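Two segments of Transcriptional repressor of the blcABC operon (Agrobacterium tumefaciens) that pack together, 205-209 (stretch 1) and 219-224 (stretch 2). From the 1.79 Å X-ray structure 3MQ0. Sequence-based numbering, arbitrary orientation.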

# COMPACT_ATOMS: atom_id res chain seq x y z
N ARG B 205 1.06 -28.79 -5.64
CA ARG B 205 2.49 -28.81 -5.54
C ARG B 205 3.15 -27.46 -5.67
O ARG B 205 4.26 -27.32 -5.27
CB ARG B 205 3.08 -29.81 -6.48
CG ARG B 205 2.76 -29.61 -7.84
CD ARG B 205 3.08 -30.77 -8.68
NE ARG B 205 2.85 -30.42 -10.05
CZ ARG B 205 2.93 -31.25 -11.06
NH1 ARG B 205 3.31 -32.48 -10.87
NH2 ARG B 205 2.66 -30.82 -12.25
N GLY B 206 2.44 -26.47 -6.19
CA GLY B 206 3.03 -25.15 -6.31
C GLY B 206 3.96 -25.00 -7.51
O GLY B 206 4.71 -24.03 -7.58
N TYR B 207 3.94 -25.95 -8.44
CA TYR B 207 4.62 -25.75 -9.72
C TYR B 207 3.89 -26.49 -10.82
O TYR B 207 3.14 -27.43 -10.55
CB TYR B 207 6.08 -26.19 -9.65
CG TYR B 207 6.29 -27.69 -9.51
CD1 TYR B 207 6.27 -28.52 -10.62
CD2 TYR B 207 6.50 -28.27 -8.26
CE1 TYR B 207 6.47 -29.90 -10.49
CE2 TYR B 207 6.69 -29.64 -8.13
CZ TYR B 207 6.68 -30.45 -9.25
OH TYR B 207 6.87 -31.81 -9.13
N SER B 208 4.06 -26.05 -12.05
CA SER B 208 3.39 -26.63 -13.19
C SER B 208 4.36 -27.30 -14.13
O SER B 208 5.49 -27.02 -14.15
CB SER B 208 2.66 -25.58 -13.99
OG SER B 208 3.58 -24.65 -14.41
N ILE B 209 3.84 -28.18 -14.94
CA ILE B 209 4.63 -28.84 -15.96
C ILE B 209 3.92 -28.71 -17.30
O ILE B 209 2.72 -29.00 -17.41
CB ILE B 209 4.79 -30.34 -15.65
CG1 ILE B 209 5.73 -30.54 -14.46
CG2 ILE B 209 5.34 -31.05 -16.85
CD1 ILE B 209 5.58 -31.90 -13.81
N LEU B 219 10.13 -29.41 -22.72
CA LEU B 219 9.48 -29.50 -21.42
C LEU B 219 9.71 -28.21 -20.65
O LEU B 219 10.83 -27.72 -20.60
CB LEU B 219 10.09 -30.68 -20.66
CG LEU B 219 9.96 -30.65 -19.14
CD1 LEU B 219 8.59 -31.14 -18.81
CD2 LEU B 219 11.03 -31.53 -18.51
N CYS B 220 8.65 -27.63 -20.08
CA CYS B 220 8.78 -26.44 -19.24
C CYS B 220 8.23 -26.70 -17.84
O CYS B 220 7.29 -27.47 -17.65
CB CYS B 220 8.06 -25.23 -19.84
SG CYS B 220 8.45 -24.97 -21.59
N ILE B 221 8.83 -26.02 -16.87
CA ILE B 221 8.40 -26.10 -15.48
C ILE B 221 8.13 -24.68 -15.01
O ILE B 221 8.98 -23.80 -15.20
CB ILE B 221 9.53 -26.70 -14.63
CG1 ILE B 221 9.93 -28.05 -15.22
CG2 ILE B 221 9.09 -26.84 -13.19
CD1 ILE B 221 11.22 -28.62 -14.65
N GLY B 222 6.95 -24.44 -14.41
CA GLY B 222 6.55 -23.08 -14.08
C GLY B 222 6.26 -22.83 -12.61
O GLY B 222 5.92 -23.76 -11.89
N ALA B 223 6.41 -21.58 -12.17
CA ALA B 223 6.03 -21.20 -10.82
C ALA B 223 5.47 -19.78 -10.80
O ALA B 223 5.70 -18.99 -11.72
CB ALA B 223 7.23 -21.28 -9.88
N ALA B 224 4.74 -19.44 -9.75
CA ALA B 224 4.06 -18.16 -9.68
C ALA B 224 4.89 -17.10 -8.95
O ALA B 224 5.52 -17.38 -7.94
CB ALA B 224 2.71 -18.31 -8.98
O HOH W 1 4.29 -21.36 -7.58

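The two stretches run antiparallel, their end-to-end directions 162° apart, and Ser-208 and Gly-222 form the hydrogen-bonded pair that joins them. Ser-208 N donates to Gly-222 O at 3.0 Å, and Gly-222 N returns the bond to Ser-208 O, also at 3.0 Å; both N-H...O angles are 162°, so the two bonds close a nearly symmetrical ring. The next pair, Ile-209 and Ile-221, is of the non-hydrogen-bonded kind, with CA atoms 4.7 Å apart. Here the close approach of the backbones is filled by CA-H...O contacts, from Ile-221 CA to Ser-208 O at 3.3 Å and from Ile-209 CA to Cys-220 O at 3.4 Å.

The absence of a side chain at Gly-222 leaves room for that of Ser-208. With chi1 at 59° (p), Ser-208 places OG 3.4 Å from Gly-222 N; a CB built on Gly-222 would lie only 2.6 Å from this same oxygen, a clash. The hydroxyl is hydrogen-bonded elsewhere in the structure.

Ile-209 and Ile-221 direct their side chains to the same face of the sheet, the one opposite Ser-208. Both adopt the m, t rotamer, the commonest for isoleucine. Ile-209 CG2 meets Leu-219 CD1 at 3.8 Å, a simple apolar contact. The CA-to-CB bond of Leu-219 points sideways, but its t, p conformation (chi1 158°, chi2 81°) brings the end of the side chain nearer to stretch 1, making this contact possible. Tyr-207 takes chi1 of 69° (p) and chi2 of 83°, and its CD1 lies 4.2 Å from Ile-221 CG2, which approaches the ring obliquely.

Before the strand pairing, the chain leaves a helix at Gly-206, whose phi of 79° suits glycine: a CB at these backbone angles would be jammed against the carbonyl oxygen of Arg-205. The Arg-205 side chain makes no contact with stretch 2. From a p chi1 it extends through chi2 and chi3 near 180°, carrying NE to within 3.0 Å of Tyr-207 O, to which it donates a hydrogen bond (N-H...O angle 151°). This bond spans the turn and ties the helix end to the residue just ahead of Ser-208.

Beyond the direct pairing, a water continues the link between the backbones: it donates to Gly-206 O at 2.7 Å and accepts from Ala-224 N at 2.9 Å, bridging two polar groups that do not meet directly.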